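Local coordinates for probable aminotransferase (Pseudomonas aeruginosa, PDB 5YKR), which carries covalently bound pyridoxal phosphate and is probably an aminotransferase of the class-III family, at residues G365-W377 with H445-L457. Sequence-based numbering, arbitrary orientation.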
loop_
_atom_site.group_PDB
_atom_site.type_symbol
_atom_site.label_atom_id
_atom_site.label_comp_id
_atom_site.label_asym_id
_atom_site.label_seq_id
_atom_site.Cartn_x
_atom_site.Cartn_y
_atom_site.Cartn_z
ATOM N N GLY A 365 -28.032 4.446 24.170
ATOM C CA GLY A 365 -29.132 5.017 23.403
ATOM C C GLY A 365 -29.684 4.062 22.331
ATOM O O GLY A 365 -30.881 3.880 22.217
ATOM N N VAL A 366 -28.785 3.461 21.555
ATOM C CA VAL A 366 -29.217 2.478 20.568
ATOM C C VAL A 366 -29.994 1.353 21.265
ATOM O O VAL A 366 -31.073 0.935 20.833
ATOM C CB VAL A 366 -28.040 1.948 19.749
ATOM C CG1 VAL A 366 -28.477 0.820 18.824
ATOM C CG2 VAL A 366 -27.444 3.051 18.880
ATOM N N ARG A 367 -29.428 0.837 22.335
ATOM C CA ARG A 367 -30.052 -0.302 23.014
ATOM C C ARG A 367 -31.452 0.053 23.514
ATOM O O ARG A 367 -32.381 -0.740 23.353
ATOM C CB ARG A 367 -29.189 -0.853 24.156
ATOM C CG ARG A 367 -29.726 -2.198 24.632
ATOM C CD ARG A 367 -28.782 -2.900 25.579
ATOM N NE ARG A 367 -27.556 -3.359 24.909
ATOM C CZ ARG A 367 -26.329 -2.925 25.179
ATOM N NH1 ARG A 367 -26.120 -2.041 26.141
ATOM N NH2 ARG A 367 -25.322 -3.373 24.473
ATOM N N ALA A 368 -31.605 1.255 24.066
ATOM C CA ALA A 368 -32.913 1.692 24.547
ATOM C C ALA A 368 -33.920 1.760 23.413
ATOM O O ALA A 368 -35.057 1.355 23.564
ATOM C CB ALA A 368 -32.784 3.013 25.257
ATOM N N THR A 369 -33.501 2.240 22.260
ATOM C CA THR A 369 -34.382 2.304 21.065
ATOM C C THR A 369 -34.784 0.905 20.582
ATOM O O THR A 369 -35.940 0.669 20.312
ATOM C CB THR A 369 -33.680 3.099 19.950
ATOM O OG1 THR A 369 -33.668 4.483 20.319
ATOM C CG2 THR A 369 -34.332 2.927 18.616
ATOM N N LEU A 370 -33.825 -0.009 20.485
ATOM C CA LEU A 370 -34.102 -1.376 20.057
ATOM C C LEU A 370 -35.087 -2.069 21.016
ATOM O O LEU A 370 -36.008 -2.737 20.569
ATOM C CB LEU A 370 -32.820 -2.198 19.914
ATOM C CG LEU A 370 -31.791 -1.665 18.905
ATOM C CD1 LEU A 370 -30.597 -2.607 18.832
ATOM C CD2 LEU A 370 -32.347 -1.308 17.555
ATOM N N GLU A 371 -34.893 -1.848 22.319
ATOM C CA GLU A 371 -35.765 -2.433 23.332
ATOM C C GLU A 371 -37.176 -1.831 23.264
ATOM O O GLU A 371 -38.182 -2.553 23.267
ATOM C CB GLU A 371 -35.153 -2.283 24.710
ATOM C CG GLU A 371 -33.951 -3.202 24.936
ATOM C CD GLU A 371 -33.222 -2.953 26.264
ATOM O OE1 GLU A 371 -33.596 -1.984 26.977
ATOM O OE2 GLU A 371 -32.270 -3.705 26.582
ATOM N N GLU A 372 -37.264 -0.521 23.142
ATOM C CA GLU A 372 -38.544 0.165 23.127
ATOM C C GLU A 372 -39.383 -0.248 21.936
ATOM O O GLU A 372 -40.577 -0.498 22.067
ATOM C CB GLU A 372 -38.314 1.662 23.075
ATOM C CG GLU A 372 -39.561 2.493 22.943
ATOM C CD GLU A 372 -39.278 3.973 22.895
ATOM O OE1 GLU A 372 -38.445 4.449 23.700
ATOM O OE2 GLU A 372 -39.914 4.662 22.064
ATOM N N LEU A 373 -38.737 -0.352 20.764
ATOM C CA LEU A 373 -39.424 -0.706 19.533
ATOM C C LEU A 373 -39.571 -2.216 19.334
ATOM O O LEU A 373 -40.120 -2.645 18.311
ATOM C CB LEU A 373 -38.714 -0.068 18.350
ATOM C CG LEU A 373 -38.633 1.468 18.360
ATOM C CD1 LEU A 373 -37.867 1.954 17.139
ATOM C CD2 LEU A 373 -40.011 2.125 18.421
ATOM N N ARG A 374 -39.063 -3.010 20.270
ATOM C CA ARG A 374 -39.180 -4.483 20.264
ATOM C C ARG A 374 -38.550 -5.084 19.023
ATOM O O ARG A 374 -38.990 -6.111 18.492
ATOM C CB ARG A 374 -40.646 -4.922 20.472
ATOM C CG ARG A 374 -41.258 -4.374 21.755
ATOM C CD ARG A 374 -42.618 -5.029 22.019
ATOM N NE ARG A 374 -43.184 -4.498 23.259
ATOM C CZ ARG A 374 -44.437 -4.603 23.660
ATOM N NH1 ARG A 374 -45.333 -5.289 22.946
ATOM N NH2 ARG A 374 -44.792 -4.029 24.797
ATOM N N LEU A 375 -37.483 -4.459 18.543
ATOM C CA LEU A 375 -36.834 -4.957 17.333
ATOM C C LEU A 375 -36.002 -6.185 17.668
ATOM O O LEU A 375 -35.305 -6.195 18.682
ATOM C CB LEU A 375 -35.982 -3.872 16.691
ATOM C CG LEU A 375 -36.722 -2.781 15.982
ATOM C CD1 LEU A 375 -35.797 -1.587 15.776
ATOM C CD2 LEU A 375 -37.281 -3.271 14.662
ATOM N N PRO A 376 -35.956 -7.182 16.764
ATOM C CA PRO A 376 -35.153 -8.380 16.976
ATOM C C PRO A 376 -33.707 -8.136 16.561
ATOM O O PRO A 376 -33.136 -8.856 15.737
ATOM C CB PRO A 376 -35.845 -9.400 16.043
ATOM C CG PRO A 376 -36.341 -8.575 14.892
ATOM C CD PRO A 376 -36.758 -7.278 15.516
ATOM N N TRP A 377 -33.122 -7.092 17.140
ATOM C CA TRP A 377 -31.775 -6.628 16.815
ATOM C C TRP A 377 -30.998 -6.499 18.137
ATOM O O TRP A 377 -31.582 -6.510 19.228
ATOM C CB TRP A 377 -31.813 -5.230 16.196
ATOM C CG TRP A 377 -32.555 -5.024 14.892
ATOM C CD1 TRP A 377 -33.368 -5.905 14.242
ATOM C CD2 TRP A 377 -32.571 -3.833 14.109
ATOM N NE1 TRP A 377 -33.853 -5.346 13.099
ATOM C CE2 TRP A 377 -33.385 -4.065 12.998
ATOM C CE3 TRP A 377 -31.925 -2.593 14.215
ATOM C CZ2 TRP A 377 -33.582 -3.112 12.012
ATOM C CZ3 TRP A 377 -32.121 -1.664 13.242
ATOM C CH2 TRP A 377 -32.959 -1.921 12.154
ATOM N N HIS A 445 -27.195 11.692 16.834
ATOM C CA HIS A 445 -27.267 10.322 16.307
ATOM C C HIS A 445 -28.461 9.561 16.868
ATOM O O HIS A 445 -29.217 8.907 16.130
ATOM C CB HIS A 445 -25.961 9.575 16.643
ATOM C CG HIS A 445 -26.004 8.111 16.291
ATOM N ND1 HIS A 445 -26.442 7.112 17.149
ATOM C CD2 HIS A 445 -25.648 7.489 15.145
ATOM C CE1 HIS A 445 -26.381 5.947 16.531
ATOM N NE2 HIS A 445 -25.869 6.148 15.320
ATOM N N ASP A 446 -28.580 9.578 18.179
ATOM C CA ASP A 446 -29.587 8.776 18.883
ATOM C C ASP A 446 -30.991 9.170 18.439
ATOM O O ASP A 446 -31.832 8.290 18.143
ATOM C CB ASP A 446 -29.436 8.949 20.399
ATOM C CG ASP A 446 -30.182 7.895 21.158
ATOM O OD1 ASP A 446 -29.853 6.700 20.966
ATOM O OD2 ASP A 446 -31.140 8.237 21.895
ATOM N N ARG A 447 -31.251 10.485 18.415
ATOM C CA ARG A 447 -32.557 11.005 18.010
ATOM C C ARG A 447 -32.898 10.643 16.573
ATOM O O ARG A 447 -34.021 10.204 16.269
ATOM C CB ARG A 447 -32.656 12.539 18.187
ATOM C CG ARG A 447 -32.537 13.013 19.614
ATOM C CD ARG A 447 -32.888 14.448 19.718
ATOM N NE ARG A 447 -32.093 15.330 18.883
ATOM C CZ ARG A 447 -30.990 15.960 19.286
ATOM N NH1 ARG A 447 -30.518 15.800 20.525
ATOM N NH2 ARG A 447 -30.379 16.785 18.458
ATOM N N LEU A 448 -31.939 10.819 15.664
ATOM C CA LEU A 448 -32.201 10.543 14.257
ATOM C C LEU A 448 -32.469 9.055 13.982
ATOM O O LEU A 448 -33.331 8.722 13.178
ATOM C CB LEU A 448 -31.024 11.017 13.396
ATOM C CG LEU A 448 -30.839 12.525 13.382
ATOM C CD1 LEU A 448 -29.674 12.854 12.477
ATOM C CD2 LEU A 448 -32.077 13.272 12.907
ATOM N N LEU A 449 -31.715 8.187 14.641
ATOM C CA LEU A 449 -31.930 6.749 14.485
ATOM C C LEU A 449 -33.325 6.367 14.988
ATOM O O LEU A 449 -34.048 5.567 14.335
ATOM C CB LEU A 449 -30.839 5.936 15.169
ATOM C CG LEU A 449 -30.998 4.410 15.100
ATOM C CD1 LEU A 449 -30.952 3.895 13.661
ATOM C CD2 LEU A 449 -29.896 3.767 15.912
ATOM N N ARG A 450 -33.697 6.910 16.149
ATOM C CA ARG A 450 -35.011 6.649 16.708
ATOM C C ARG A 450 -36.116 7.154 15.813
ATOM O O ARG A 450 -37.121 6.438 15.607
ATOM C CB ARG A 450 -35.109 7.283 18.080
ATOM C CG ARG A 450 -36.496 7.161 18.733
ATOM C CD ARG A 450 -36.924 5.716 18.966
ATOM N NE ARG A 450 -38.278 5.665 19.528
ATOM C CZ ARG A 450 -39.408 5.864 18.846
ATOM N NH1 ARG A 450 -39.427 6.147 17.545
ATOM N NH2 ARG A 450 -40.564 5.796 19.487
ATOM N N ASP A 451 -35.938 8.353 15.245
ATOM C CA ASP A 451 -36.889 8.898 14.299
ATOM C C ASP A 451 -37.043 8.000 13.064
ATOM O O ASP A 451 -38.163 7.759 12.607
ATOM C CB ASP A 451 -36.536 10.308 13.844
ATOM C CG ASP A 451 -36.690 11.361 14.927
ATOM O OD1 ASP A 451 -37.250 11.081 16.023
ATOM O OD2 ASP A 451 -36.223 12.489 14.659
ATOM N N CYS A 452 -35.915 7.571 12.508
ATOM C CA CYS A 452 -35.943 6.755 11.298
ATOM C C CYS A 452 -36.696 5.441 11.540
ATOM O O CYS A 452 -37.587 5.067 10.759
ATOM C CB CYS A 452 -34.517 6.463 10.823
ATOM S SG CYS A 452 -34.440 5.574 9.272
ATOM N N LEU A 453 -36.319 4.749 12.603
ATOM C CA LEU A 453 -36.940 3.480 12.930
ATOM C C LEU A 453 -38.411 3.649 13.266
ATOM O O LEU A 453 -39.224 2.794 12.868
ATOM C CB LEU A 453 -36.205 2.752 14.039
ATOM C CG LEU A 453 -34.803 2.291 13.676
ATOM C CD1 LEU A 453 -34.023 1.842 14.899
ATOM C CD2 LEU A 453 -34.884 1.173 12.674
ATOM N N GLY A 454 -38.771 4.749 13.921
ATOM C CA GLY A 454 -40.163 4.993 14.217
ATOM C C GLY A 454 -40.987 5.213 12.954
ATOM O O GLY A 454 -42.120 4.714 12.855
ATOM N N GLU A 455 -40.411 5.923 11.965
ATOM C CA GLU A 455 -41.107 6.139 10.693
ATOM C C GLU A 455 -41.346 4.820 9.984
ATOM O O GLU A 455 -42.402 4.608 9.406
ATOM C CB GLU A 455 -40.376 7.111 9.763
ATOM C CG GLU A 455 -40.525 8.574 10.119
ATOM C CD GLU A 455 -40.009 9.500 9.022
ATOM O OE1 GLU A 455 -40.356 9.267 7.832
ATOM O OE2 GLU A 455 -39.226 10.450 9.345
ATOM N N LEU A 456 -40.375 3.928 10.042
ATOM C CA LEU A 456 -40.469 2.599 9.469
ATOM C C LEU A 456 -41.526 1.708 10.116
ATOM O O LEU A 456 -42.142 0.927 9.418
ATOM C CB LEU A 456 -39.080 1.921 9.410
ATOM C CG LEU A 456 -38.045 2.633 8.477
ATOM C CD1 LEU A 456 -36.661 2.029 8.632
ATOM C CD2 LEU A 456 -38.471 2.720 7.022
ATOM N N LEU A 457 -41.788 1.878 11.416
ATOM C CA LEU A 457 -42.756 1.061 12.189
ATOM C C LEU A 457 -44.134 1.737 12.367
ATOM O O LEU A 457 -44.322 2.877 11.908
ATOM C CB LEU A 457 -42.144 0.736 13.566
ATOM C CG LEU A 457 -40.975 -0.227 13.463
ATOM C CD1 LEU A 457 -40.139 -0.320 14.710
ATOM C CD2 LEU A 457 -41.454 -1.606 13.058
HETATM O O HOH W 1 -32.448 6.219 23.000
HETATM O O HOH W 2 -31.577 5.683 19.101
#
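Two nearly parallel helices of this class-III aminotransferase, 349-372 and 439-456, pack through Thr369, Leu373, Arg450 and Leu453, their segment axes 9.8 Å apart at 19°. The bend of Arg450 at chi2 (61°) brings its guanidinium to Glu372, which it meets side-on. Arg450 NH2 lies 2.9 Å from Glu372 OE2, nearly in line with the C-O bond, while Arg450 NE reaches the same OE2 at 3.2 Å from above the carboxylate plane. One oxygen thus takes both bonds, the two planes standing 75° apart, and Leu373 CD2 sits over the guanidinium face, 3.8 Å from Arg450 CZ. Leu373 CD1 presses on Leu453 CB at 3.6 Å. Deeper in the seam, Leu453 uses both branches: CD1 touches Thr369 CG2 and Leu375 CD1, whereas CD2 meets the Trp377 ring obliquely, 3.7 Å from CH2. Leu375 CD1 instead lies over one face of that ring, whose NE1 bonds to Phe5 O. At the Gly365 end Val366 CG2 packs on Leu449 CD2 and the edge of the His445 ring, while two waters bridge the polar margin: one donates to Gly365 O and Asp446 OD2, the other accepts from Thr369 OG1, 2.7 Å away, and donates to Asp446 O and OD1. The seam is oily toward Trp377 and polar along its other margin, where two N-H groups converging on OE2 from one carboxylate face probably concentrate negative charge there and limit guanidinium rotation.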